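Local structure of BluB-like flavoprotein (3EO8) at residues V110-Y116 / L132-G138; Q166-A170 / L190-L194; V106-V110 / F183-E187; I43-H47 / G138-L142. The protein binds flavin mononucleotide at the interface of its two subunits and, as a member of the nitroreductase family, probably acts as an oxidoreductase. All coordinates share one frame. Residue numbers count along the deposited sequence, not the author numbering.

Contact 1: V110-Y116 / L132-G138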
loop_
_atom_site.group_PDB
_atom_site.type_symbol
_atom_site.label_atom_id
_atom_site.label_comp_id
_atom_site.label_asym_id
_atom_site.label_seq_id
_atom_site.Cartn_x
_atom_site.Cartn_y
_atom_site.Cartn_z
ATOM N N VAL A 110 10.254 8.255 -1.219
ATOM C CA VAL A 110 10.808 7.073 -0.573
ATOM C C VAL A 110 10.727 7.209 0.939
ATOM O O VAL A 110 10.932 8.291 1.482
ATOM C CB VAL A 110 12.290 6.822 -0.995
ATOM C CG1 VAL A 110 12.911 5.735 -0.129
ATOM C CG2 VAL A 110 12.375 6.450 -2.446
ATOM N N TYR A 111 10.374 6.122 1.608
ATOM C CA TYR A 111 10.396 6.022 3.068
ATOM C C TYR A 111 11.434 4.975 3.439
ATOM O O TYR A 111 11.308 3.824 3.051
ATOM C CB TYR A 111 9.032 5.620 3.605
ATOM C CG TYR A 111 9.043 5.276 5.061
ATOM C CD1 TYR A 111 9.405 6.221 6.009
ATOM C CD2 TYR A 111 8.692 4.013 5.510
ATOM C CE1 TYR A 111 9.425 5.906 7.353
ATOM C CE2 TYR A 111 8.691 3.712 6.837
ATOM C CZ TYR A 111 9.075 4.674 7.761
ATOM O OH TYR A 111 9.100 4.355 9.102
ATOM N N ASN A 112 12.484 5.395 4.148
ATOM C CA ASN A 112 13.513 4.471 4.635
ATOM C C ASN A 112 12.998 3.888 5.959
ATOM O O ASN A 112 12.875 4.615 6.948
ATOM C CB ASN A 112 14.847 5.202 4.819
ATOM C CG ASN A 112 15.495 5.585 3.501
ATOM O OD1 ASN A 112 15.292 4.930 2.456
ATOM N ND2 ASN A 112 16.270 6.658 3.532
ATOM N N PRO A 113 12.641 2.594 5.971
ATOM C CA PRO A 113 11.898 2.017 7.094
ATOM C C PRO A 113 12.807 1.659 8.264
ATOM O O PRO A 113 14.012 1.811 8.161
ATOM C CB PRO A 113 11.283 0.750 6.479
ATOM C CG PRO A 113 12.328 0.329 5.442
ATOM C CD PRO A 113 12.911 1.601 4.913
ATOM N N SER A 114 12.221 1.168 9.360
ATOM C CA SER A 114 12.996 0.762 10.521
ATOM C C SER A 114 13.957 -0.313 10.122
ATOM O O SER A 114 13.623 -1.174 9.317
ATOM C CB SER A 114 12.067 0.232 11.608
ATOM O OG SER A 114 10.955 1.113 11.725
ATOM N N GLY A 115 15.163 -0.264 10.674
ATOM C CA GLY A 115 16.222 -1.158 10.297
ATOM C C GLY A 115 17.198 -0.490 9.349
ATOM O O GLY A 115 18.374 -0.799 9.347
ATOM N N TYR A 116 16.719 0.448 8.544
ATOM C CA TYR A 116 17.558 1.037 7.503
ATOM C C TYR A 116 18.754 1.791 8.051
ATOM O O TYR A 116 19.919 1.482 7.737
ATOM C CB TYR A 116 16.718 1.973 6.621
ATOM C CG TYR A 116 17.489 2.558 5.468
ATOM C CD1 TYR A 116 18.196 3.747 5.617
ATOM C CD2 TYR A 116 17.544 1.928 4.242
ATOM C CE1 TYR A 116 18.926 4.286 4.584
ATOM C CE2 TYR A 116 18.275 2.485 3.179
ATOM C CZ TYR A 116 18.955 3.665 3.377
ATOM O OH TYR A 116 19.683 4.252 2.372
ATOM N N LEU A 132 14.629 -5.029 3.410
ATOM C CA LEU A 132 13.556 -4.213 4.010
ATOM C C LEU A 132 12.586 -3.705 2.952
ATOM O O LEU A 132 11.399 -3.490 3.234
ATOM C CB LEU A 132 14.131 -3.034 4.825
ATOM C CG LEU A 132 15.123 -3.439 5.942
ATOM C CD1 LEU A 132 15.883 -2.243 6.503
ATOM C CD2 LEU A 132 14.365 -4.221 7.037
ATOM N N PHE A 133 13.087 -3.498 1.727
ATOM C CA PHE A 133 12.290 -2.865 0.701
ATOM C C PHE A 133 11.436 -3.818 -0.138
ATOM O O PHE A 133 10.535 -3.349 -0.845
ATOM C CB PHE A 133 13.166 -2.011 -0.201
ATOM C CG PHE A 133 13.714 -0.792 0.476
ATOM C CD1 PHE A 133 12.960 0.357 0.561
ATOM C CD2 PHE A 133 15.013 -0.782 0.989
ATOM C CE1 PHE A 133 13.447 1.482 1.174
ATOM C CE2 PHE A 133 15.515 0.357 1.609
ATOM C CZ PHE A 133 14.713 1.489 1.698
ATOM N N ILE A 134 11.664 -5.133 -0.040
ATOM C CA ILE A 134 10.788 -6.093 -0.740
ATOM C C ILE A 134 9.334 -6.003 -0.226
ATOM O O ILE A 134 8.416 -6.447 -0.895
ATOM C CB ILE A 134 11.319 -7.559 -0.713
ATOM C CG1 ILE A 134 11.232 -8.189 0.677
ATOM C CG2 ILE A 134 12.714 -7.647 -1.265
ATOM C CD1 ILE A 134 11.495 -9.726 0.630
ATOM N N ARG A 135 9.151 -5.471 0.983
ATOM C CA ARG A 135 7.819 -5.215 1.519
ATOM C C ARG A 135 7.591 -3.717 1.683
ATOM O O ARG A 135 6.663 -3.313 2.368
ATOM C CB ARG A 135 7.619 -5.965 2.842
ATOM C CG ARG A 135 8.550 -5.590 3.936
ATOM C CD ARG A 135 9.806 -6.445 3.972
ATOM N NE ARG A 135 9.492 -7.831 4.272
ATOM C CZ ARG A 135 10.379 -8.817 4.333
ATOM N NH1 ARG A 135 11.679 -8.587 4.162
ATOM N NH2 ARG A 135 9.984 -10.054 4.633
ATOM N N ASN A 136 8.372 -2.925 0.946
ATOM C CA ASN A 136 8.261 -1.455 0.904
ATOM C C ASN A 136 7.153 -0.818 1.774
ATOM O O ASN A 136 6.049 -0.538 1.296
ATOM C CB ASN A 136 8.111 -0.990 -0.552
ATOM C CG ASN A 136 8.666 0.372 -0.773
ATOM O OD1 ASN A 136 8.363 1.303 -0.019
ATOM N ND2 ASN A 136 9.534 0.504 -1.765
ATOM N N PRO A 137 7.445 -0.600 3.078
ATOM C CA PRO A 137 6.483 0.070 3.965
ATOM C C PRO A 137 6.002 1.451 3.468
ATOM O O PRO A 137 4.833 1.815 3.653
ATOM C CB PRO A 137 7.216 0.082 5.313
ATOM C CG PRO A 137 8.119 -1.147 5.246
ATOM C CD PRO A 137 8.635 -1.060 3.818
ATOM N N GLY A 138 6.856 2.195 2.763
ATOM C CA GLY A 138 6.410 3.458 2.146
ATOM C C GLY A 138 5.254 3.286 1.175
ATOM O O GLY A 138 4.339 4.116 1.097
HETATM O O HOH W 1 9.629 1.761 2.376
HETATM O O HOH W 2 9.484 3.832 -0.073
#
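In this nitroreductase-family fold the loop 110-116, which follows strand 102-108, packs on the turn 132-138 that joins helix 126-133 to helix 137-155. Most of the contact is apolar. P113 lies at its centre, its rigid ring touching three residues: CG is 3.9 Å from L132 CB, CD 3.7 Å from F133 CZ, and CB 3.9 Å from P137 CG. A type II turn from P113 to Y116, closed by Y116 N to P113 O at 3.1 Å, then swings the chain past L132. G115, with phi at 101°, suits glycine on two counts: a CB would jam against the preceding carbonyl oxygen and crowd CD1 of L132, which lies 3.6 Å from G115 C. The Y116 and F133 rings meet rim to rim, Y116 CD2 to F133 CE2 at 3.7 Å, planes at 82°. G138 also fits tightly, its CA 3.7 Å from Y111 CB where a side chain would collide. P137 belongs to the FMN pocket, and T164 of the second subunit packs on it.

The polar links run through water. N136 N-caps helix 137-155, its OD1 accepting from M139 N. N136 OD1 also accepts from water 2 at 2.8 Å and from water 1 at 2.7 Å; water 2 accepts from Y111 N at 3.0 Å, and water 1 donates to Y111 O at 2.7 Å and accepts from G138 N at 2.8 Å.

Contact 2: Q166-A170 / L190-L194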
loop_
_atom_site.group_PDB
_atom_site.type_symbol
_atom_site.label_atom_id
_atom_site.label_comp_id
_atom_site.label_asym_id
_atom_site.label_seq_id
_atom_site.Cartn_x
_atom_site.Cartn_y
_atom_site.Cartn_z
ATOM N N GLN A 166 1.233 2.820 -16.108
ATOM C CA GLN A 166 1.927 3.866 -16.853
ATOM C C GLN A 166 3.383 4.083 -16.441
ATOM O O GLN A 166 4.077 4.874 -17.079
ATOM C CB GLN A 166 1.174 5.196 -16.684
ATOM C CG GLN A 166 1.308 5.856 -15.319
ATOM C CD GLN A 166 0.518 5.170 -14.213
ATOM O OE1 GLN A 166 -0.456 4.459 -14.480
ATOM N NE2 GLN A 166 0.915 5.403 -12.945
ATOM N N ASN A 167 3.835 3.454 -15.363
ATOM C CA ASN A 167 5.029 3.946 -14.669
ATOM C C ASN A 167 6.357 3.682 -15.371
ATOM O O ASN A 167 7.347 4.299 -15.000
ATOM C CB ASN A 167 5.093 3.470 -13.205
ATOM C CG ASN A 167 4.095 4.198 -12.291
ATOM O OD1 ASN A 167 3.620 5.285 -12.587
ATOM N ND2 ASN A 167 3.783 3.576 -11.176
ATOM N N TYR A 168 6.382 2.853 -16.407
ATOM C CA TYR A 168 7.558 2.803 -17.291
ATOM C C TYR A 168 7.788 4.183 -17.967
ATOM O O TYR A 168 8.888 4.437 -18.480
ATOM C CB TYR A 168 7.506 1.671 -18.352
ATOM C CG TYR A 168 6.281 1.678 -19.236
ATOM C CD1 TYR A 168 6.133 2.609 -20.257
ATOM C CD2 TYR A 168 5.248 0.769 -19.034
ATOM C CE1 TYR A 168 5.007 2.639 -21.039
ATOM C CE2 TYR A 168 4.132 0.780 -19.830
ATOM C CZ TYR A 168 3.994 1.728 -20.816
ATOM O OH TYR A 168 2.861 1.750 -21.610
ATOM N N ALA A 169 6.770 5.045 -17.948
ATOM C CA ALA A 169 6.861 6.415 -18.478
ATOM C C ALA A 169 6.705 7.509 -17.402
ATOM O O ALA A 169 6.440 8.663 -17.719
ATOM C CB ALA A 169 5.797 6.632 -19.548
ATOM N N ALA A 170 6.895 7.151 -16.150
ATOM C CA ALA A 170 6.701 8.090 -15.040
ATOM C C ALA A 170 7.545 9.355 -15.181
ATOM O O ALA A 170 7.041 10.472 -14.954
ATOM C CB ALA A 170 6.966 7.396 -13.700
ATOM N N LEU A 190 6.048 10.159 -9.349
ATOM C CA LEU A 190 4.722 9.609 -9.605
ATOM C C LEU A 190 4.627 8.221 -8.991
ATOM O O LEU A 190 5.467 7.357 -9.250
ATOM C CB LEU A 190 4.454 9.567 -11.094
ATOM C CG LEU A 190 3.059 9.128 -11.463
ATOM C CD1 LEU A 190 2.044 10.158 -11.036
ATOM C CD2 LEU A 190 3.010 8.817 -12.959
ATOM N N GLY A 191 3.650 8.012 -8.121
ATOM C CA GLY A 191 3.420 6.680 -7.564
ATOM C C GLY A 191 2.322 5.904 -8.284
ATOM O O GLY A 191 2.448 4.706 -8.547
ATOM N N ALA A 192 1.220 6.592 -8.559
ATOM C CA ALA A 192 0.043 5.976 -9.141
ATOM C C ALA A 192 -0.789 7.087 -9.792
ATOM O O ALA A 192 -0.539 8.269 -9.517
ATOM C CB ALA A 192 -0.767 5.238 -8.068
HETATM N N MSE A 193 -1.723 6.717 -10.675
HETATM C CA MSE A 193 -2.803 7.605 -11.076
HETATM C C MSE A 193 -4.132 7.005 -10.695
HETATM O O MSE A 193 -4.259 5.798 -10.423
HETATM C CB MSE A 193 -2.801 7.917 -12.578
HETATM C CG MSE A 193 -1.415 8.021 -13.185
HETATM SE SE MSE A 193 -1.339 8.730 -14.977
HETATM C CE MSE A 193 -2.145 7.316 -15.992
ATOM N N LEU A 194 -5.125 7.883 -10.608
ATOM C CA LEU A 194 -6.513 7.489 -10.432
ATOM C C LEU A 194 -7.346 8.099 -11.554
ATOM O O LEU A 194 -7.276 9.337 -11.801
ATOM C CB LEU A 194 -7.036 7.993 -9.115
ATOM C CG LEU A 194 -6.487 7.344 -7.866
ATOM C CD1 LEU A 194 -6.660 8.275 -6.637
ATOM C CD2 LEU A 194 -7.216 6.046 -7.689
#
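A classic beta bulge in strand 189-197, where G191 and A192 both face V106 of strand 102-108, meets the turn that follows the FMN-binding residues T164 and S165. At the bulge the carbonyl of G191 accepts a hydrogen bond from the turn, N167 ND2 to G191 O at 3.2 Å, at an angle of 155°. Asparagine suits the place, since its short side chain can donate through ND2 while its OD1 accepts a weak bond from Q166 NE2 at 2.7 Å. The longer Q166 reaches across to the strand with its amide end, NE2 coming within 3.5 Å of CG of M193, a selenomethionine, and 3.9 Å of A192 CA; this nitrogen also donates to L163 O. L190 packs beside the amides, its CD2 3.6 Å from N167 OD1 and its CB 4.2 Å from A170 CB, where a small alanine lets the start of helix 170-181 approach the strand. Two backbone bonds hold the turn itself, A169 N to Q166 O at 2.8 Å and A170 N to N167 O at 3.1 Å. Helix 54-75 packs on Q166, Y168 and A169, helix 137-155 covers A192, and Q140 and R135 of the second subunit hydrogen-bond to G191 O and L190 O.

Contact 3: V106-V110 / F183-E187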
loop_
_atom_site.group_PDB
_atom_site.type_symbol
_atom_site.label_atom_id
_atom_site.label_comp_id
_atom_site.label_asym_id
_atom_site.label_seq_id
_atom_site.Cartn_x
_atom_site.Cartn_y
_atom_site.Cartn_z
ATOM N N VAL A 106 -0.914 10.739 -8.290
ATOM C CA VAL A 106 -0.568 10.572 -6.901
ATOM C C VAL A 106 0.935 10.465 -6.828
ATOM O O VAL A 106 1.530 9.446 -7.247
ATOM C CB VAL A 106 -1.227 9.349 -6.262
ATOM C CG1 VAL A 106 -1.040 9.456 -4.803
ATOM C CG2 VAL A 106 -2.751 9.322 -6.585
ATOM N N PHE A 107 1.544 11.542 -6.331
ATOM C CA PHE A 107 2.991 11.593 -6.114
ATOM C C PHE A 107 3.316 11.032 -4.737
ATOM O O PHE A 107 2.501 11.065 -3.830
ATOM C CB PHE A 107 3.533 13.025 -6.226
ATOM C CG PHE A 107 3.756 13.476 -7.645
ATOM C CD1 PHE A 107 2.682 13.798 -8.465
ATOM C CD2 PHE A 107 5.032 13.543 -8.171
ATOM C CE1 PHE A 107 2.885 14.219 -9.782
ATOM C CE2 PHE A 107 5.252 13.925 -9.480
ATOM C CZ PHE A 107 4.179 14.276 -10.300
ATOM N N THR A 108 4.527 10.520 -4.596
ATOM C CA THR A 108 4.956 9.890 -3.364
ATOM C C THR A 108 6.479 10.105 -3.255
ATOM O O THR A 108 7.093 10.708 -4.131
ATOM C CB THR A 108 4.553 8.391 -3.335
ATOM O OG1 THR A 108 4.787 7.841 -2.031
ATOM C CG2 THR A 108 5.319 7.574 -4.408
ATOM N N LYS A 109 7.056 9.699 -2.143
ATOM C CA LYS A 109 8.474 9.758 -1.928
ATOM C C LYS A 109 8.954 8.531 -1.141
ATOM O O LYS A 109 8.152 7.829 -0.494
ATOM C CB LYS A 109 8.855 11.058 -1.222
ATOM C CG LYS A 109 8.322 11.213 0.203
ATOM C CD LYS A 109 8.899 12.441 0.907
ATOM C CE LYS A 109 8.150 12.658 2.238
ATOM N NZ LYS A 109 8.814 13.578 3.211
ATOM N N VAL A 110 10.254 8.255 -1.219
ATOM C CA VAL A 110 10.808 7.073 -0.573
ATOM C C VAL A 110 10.727 7.209 0.939
ATOM O O VAL A 110 10.932 8.291 1.482
ATOM C CB VAL A 110 12.290 6.822 -0.995
ATOM C CG1 VAL A 110 12.911 5.735 -0.129
ATOM C CG2 VAL A 110 12.375 6.450 -2.446
ATOM N N PHE A 183 4.193 22.852 -11.752
ATOM C CA PHE A 183 4.237 22.024 -10.556
ATOM C C PHE A 183 5.662 21.595 -10.277
ATOM O O PHE A 183 6.314 21.100 -11.180
ATOM C CB PHE A 183 3.355 20.781 -10.744
ATOM C CG PHE A 183 3.360 19.849 -9.574
ATOM C CD1 PHE A 183 2.637 20.147 -8.436
ATOM C CD2 PHE A 183 4.120 18.696 -9.587
ATOM C CE1 PHE A 183 2.644 19.299 -7.352
ATOM C CE2 PHE A 183 4.120 17.851 -8.489
ATOM C CZ PHE A 183 3.384 18.153 -7.391
ATOM N N GLU A 184 6.117 21.780 -9.035
ATOM C CA GLU A 184 7.471 21.403 -8.614
ATOM C C GLU A 184 7.413 20.155 -7.733
ATOM O O GLU A 184 6.983 20.238 -6.576
ATOM C CB GLU A 184 8.141 22.547 -7.840
ATOM N N LYS A 185 7.822 19.006 -8.267
ATOM C CA LYS A 185 7.686 17.732 -7.541
ATOM C C LYS A 185 8.674 17.594 -6.383
ATOM O O LYS A 185 8.465 16.773 -5.492
ATOM C CB LYS A 185 7.844 16.560 -8.486
ATOM C CG LYS A 185 9.249 16.383 -9.078
ATOM C CD LYS A 185 9.247 15.460 -10.308
ATOM C CE LYS A 185 10.624 15.419 -10.958
ATOM N NZ LYS A 185 10.591 14.829 -12.339
ATOM N N GLY A 186 9.758 18.376 -6.411
ATOM C CA GLY A 186 10.825 18.231 -5.437
ATOM C C GLY A 186 11.350 16.808 -5.393
ATOM O O GLY A 186 11.773 16.288 -6.415
ATOM N N GLU A 187 11.318 16.191 -4.207
ATOM C CA GLU A 187 11.858 14.842 -4.006
ATOM C C GLU A 187 10.835 13.743 -4.349
ATOM O O GLU A 187 11.145 12.541 -4.268
ATOM C CB GLU A 187 12.351 14.680 -2.550
ATOM C CG GLU A 187 11.223 14.553 -1.520
ATOM C CD GLU A 187 11.631 14.888 -0.067
ATOM O OE1 GLU A 187 12.554 14.208 0.465
ATOM O OE2 GLU A 187 10.992 15.784 0.557
HETATM O O HOH W 3 11.936 10.393 -2.688
#
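F183, early in the loop from helix 170-181 to strand 189-197, makes an aromatic contact: the edge of its ring points at the face of F107, F183 CE2 4.0 Å from F107 CZ, with centroids 5.2 Å apart and planes at 50°. Two residues on, K185 lays its aliphatic base against the same ring, CB 3.8 Å from F107 CE2, while its ammonium group turns to a salt bridge with E174. G186 bends the chain locally at a positive phi of 54°, a conformation that favours glycine. At E187 the side chain runs beside that of K109, CD to CD 3.8 Å; the opposite charges lie near each other, K109 NZ and E187 OE2 4.1 Å apart, beyond a salt bridge. The backbone of E187 is joined through water 3, which donates to E187 O at 2.8 Å and accepts from V110 N at 3.1 Å. The loop lies along the end of strand 102-108; L177 of helix 170-181 touches both phenylalanines, and F189 of strand 189-197 hydrogen-bonds backbone to backbone with T108.

Contact 4: I43-H47 / G138-L142. With FMN (flavin mononucleotide), chain K.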
loop_
_atom_site.group_PDB
_atom_site.type_symbol
_atom_site.label_atom_id
_atom_site.label_comp_id
_atom_site.label_asym_id
_atom_site.label_seq_id
_atom_site.Cartn_x
_atom_site.Cartn_y
_atom_site.Cartn_z
ATOM N N ILE A 43 5.025 9.592 8.049
ATOM C CA ILE A 43 5.674 10.240 6.915
ATOM C C ILE A 43 4.675 10.900 5.954
ATOM O O ILE A 43 5.013 11.892 5.317
ATOM C CB ILE A 43 6.605 9.279 6.146
ATOM C CG1 ILE A 43 7.408 10.044 5.098
ATOM C CG2 ILE A 43 5.802 8.140 5.510
ATOM C CD1 ILE A 43 8.573 9.238 4.521
ATOM N N GLN A 44 3.448 10.378 5.866
ATOM C CA GLN A 44 2.449 10.933 4.970
ATOM C C GLN A 44 3.061 11.248 3.611
ATOM O O GLN A 44 2.977 12.372 3.122
ATOM C CB GLN A 44 1.813 12.176 5.554
ATOM C CG GLN A 44 1.156 11.967 6.910
ATOM C CD GLN A 44 0.999 13.267 7.670
ATOM O OE1 GLN A 44 0.012 13.972 7.502
ATOM N NE2 GLN A 44 1.970 13.586 8.514
ATOM N N ASN A 45 3.624 10.221 2.982
ATOM C CA ASN A 45 4.377 10.384 1.748
ATOM C C ASN A 45 3.477 10.397 0.546
ATOM O O ASN A 45 3.453 9.455 -0.255
ATOM C CB ASN A 45 5.449 9.279 1.594
ATOM C CG ASN A 45 4.879 7.841 1.694
ATOM O OD1 ASN A 45 3.909 7.570 2.444
ATOM N ND2 ASN A 45 5.482 6.918 0.924
ATOM N N TRP A 46 2.659 11.443 0.451
ATOM C CA TRP A 46 1.707 11.524 -0.646
ATOM C C TRP A 46 1.397 12.967 -0.999
ATOM O O TRP A 46 1.402 13.826 -0.115
ATOM C CB TRP A 46 0.417 10.804 -0.271
ATOM C CG TRP A 46 -0.105 11.069 1.139
ATOM C CD1 TRP A 46 -0.670 12.210 1.620
ATOM C CD2 TRP A 46 -0.207 10.107 2.186
ATOM N NE1 TRP A 46 -1.077 12.023 2.926
ATOM C CE2 TRP A 46 -0.800 10.739 3.291
ATOM C CE3 TRP A 46 0.192 8.771 2.309
ATOM C CZ2 TRP A 46 -1.030 10.065 4.509
ATOM C CZ3 TRP A 46 -0.017 8.118 3.503
ATOM C CH2 TRP A 46 -0.643 8.763 4.588
ATOM N N HIS A 47 1.147 13.210 -2.289
ATOM C CA HIS A 47 0.671 14.512 -2.779
ATOM C C HIS A 47 -0.236 14.236 -3.971
ATOM O O HIS A 47 0.165 13.573 -4.918
ATOM C CB HIS A 47 1.827 15.450 -3.204
ATOM C CG HIS A 47 1.377 16.860 -3.438
ATOM N ND1 HIS A 47 1.294 17.789 -2.426
ATOM C CD2 HIS A 47 0.925 17.477 -4.551
ATOM C CE1 HIS A 47 0.839 18.930 -2.913
ATOM N NE2 HIS A 47 0.608 18.765 -4.201
ATOM N N GLY A 138 6.856 2.195 2.763
ATOM C CA GLY A 138 6.410 3.458 2.146
ATOM C C GLY A 138 5.254 3.286 1.175
ATOM O O GLY A 138 4.339 4.116 1.097
HETATM N N MSE A 139 5.301 2.211 0.421
HETATM C CA MSE A 139 4.298 1.947 -0.560
HETATM C C MSE A 139 3.098 1.268 0.033
HETATM O O MSE A 139 1.970 1.474 -0.454
HETATM C CB MSE A 139 4.872 1.205 -1.750
HETATM C CG MSE A 139 5.915 2.039 -2.457
HETATM SE SE MSE A 139 5.314 3.831 -3.026
HETATM C CE MSE A 139 6.673 4.837 -2.113
ATOM N N GLN A 140 3.300 0.516 1.120
ATOM C CA GLN A 140 2.152 0.086 1.882
ATOM C C GLN A 140 1.379 1.304 2.380
ATOM O O GLN A 140 0.147 1.336 2.350
ATOM C CB GLN A 140 2.568 -0.774 3.067
ATOM C CG GLN A 140 3.177 -2.115 2.744
ATOM C CD GLN A 140 3.320 -2.981 3.978
ATOM O OE1 GLN A 140 2.422 -3.057 4.776
ATOM N NE2 GLN A 140 4.462 -3.634 4.127
ATOM N N SER A 141 2.110 2.313 2.864
ATOM C CA SER A 141 1.509 3.554 3.349
ATOM C C SER A 141 0.745 4.255 2.224
ATOM O O SER A 141 -0.407 4.693 2.408
ATOM C CB SER A 141 2.576 4.500 3.916
ATOM O OG SER A 141 3.330 3.888 4.979
ATOM N N LEU A 142 1.371 4.384 1.062
ATOM C CA LEU A 142 0.688 5.014 -0.085
ATOM C C LEU A 142 -0.616 4.296 -0.446
ATOM O O LEU A 142 -1.673 4.931 -0.676
ATOM C CB LEU A 142 1.614 5.054 -1.302
ATOM C CG LEU A 142 1.057 5.828 -2.499
ATOM C CD1 LEU A 142 0.865 7.320 -2.115
ATOM C CD2 LEU A 142 1.959 5.712 -3.716
HETATM N N1 FMN K . 3.506 1.958 14.356
HETATM C C2 FMN K . 4.320 1.386 15.306
HETATM O O2 FMN K . 4.189 1.701 16.495
HETATM N N3 FMN K . 5.286 0.468 14.939
HETATM C C4 FMN K . 5.467 0.112 13.617
HETATM O O4 FMN K . 6.257 -0.798 13.348
HETATM C C4A FMN K . 4.675 0.704 12.639
HETATM N N5 FMN K . 4.803 0.402 11.296
HETATM C C5A FMN K . 3.981 0.952 10.344
HETATM C C6 FMN K . 4.081 0.581 8.995
HETATM C C7 FMN K . 3.257 1.162 8.036
HETATM C C7M FMN K . 3.231 0.521 6.672
HETATM C C8 FMN K . 2.250 2.035 8.425
HETATM C C8M FMN K . 1.084 2.339 7.491
HETATM C C9 FMN K . 2.139 2.401 9.778
HETATM C C9A FMN K . 2.971 1.847 10.742
HETATM N N10 FMN K . 2.887 2.210 12.066
HETATM C C10 FMN K . 3.682 1.611 13.025
HETATM C "C1'" FMN K . 1.912 3.258 12.528
HETATM C "C2'" FMN K . 2.377 4.708 12.324
HETATM O "O2'" FMN K . 3.404 5.076 13.286
HETATM C "C3'" FMN K . 1.168 5.665 12.448
HETATM O "O3'" FMN K . 0.216 5.382 11.441
HETATM C "C4'" FMN K . 1.543 7.152 12.330
HETATM O "O4'" FMN K . 2.436 7.578 13.326
HETATM C "C5'" FMN K . 0.312 8.033 12.485
HETATM O "O5'" FMN K . -0.341 7.805 13.707
HETATM P P FMN K . -1.893 7.336 13.679
HETATM O O1P FMN K . -2.367 7.151 15.102
HETATM O O2P FMN K . -1.926 6.047 12.889
HETATM O O3P FMN K . -2.725 8.396 13.012
#
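N45 points its amide at the first turn of helix 137-155, ND2 donating to the carbonyl oxygen of G138 in a nearly linear hydrogen bond, N45 ND2 to G138 O 3.0 Å at 173°. That oxygen already accepts from L142 N at 3.0 Å within the helix, so it serves two donors. ND2 also donates to K109 O, tying the helix to the chain after strand 102-108. OD1 is buried 3.7 Å from S141 CB and has no partner in the model. N45 is the centre of an inverse gamma turn, closed by a weak bond from W46 N to Q44 O at 2.8 Å, which directs both N45 and W46 at the helix.

This is where the nitroreductase fold brings the loop leading into strand 47-51 against the helix beside the flavin. The W46 indole brings CZ3 to 3.6 Å from S141 O, and W46 CB lies 4.0 Å from L142 CD1. The same L142 CD1 packs 3.8 Å from N45 O, an oxygen bonded to T108 OG1. S141 is small enough to sit between this loop and the cofactor: its OG bonds to P137 O and G40 N and lies 3.7 Å from FMN C8M. Q140 faces the dimethylbenzene end too, its CB 3.9 Å from FMN C7M, while S165, S205 and K208 of the second subunit are among the residues that hydrogen-bond to this FMN.

Contacts 1, 2 and 4 are largely buried and touch the second subunit; contact 3 is partly buried, with an aromatic pair at one end and charged side chains and a water bridge at the other. Contacts 1 and 4 share G138 at the start of helix 137-155, but water and proline packing join the former where a direct asparagine hydrogen bond joins the latter. Contacts 2 and 3 each pack a loop on one of two neighbouring strands, with G191 N 2.7 Å from V106 O, and T108 OG1, 2.7 Å from N45 O, links contact 3 to contact 4. Asparagine bonds to water in contact 1 and to glycine carbonyls in contacts 2 and 4.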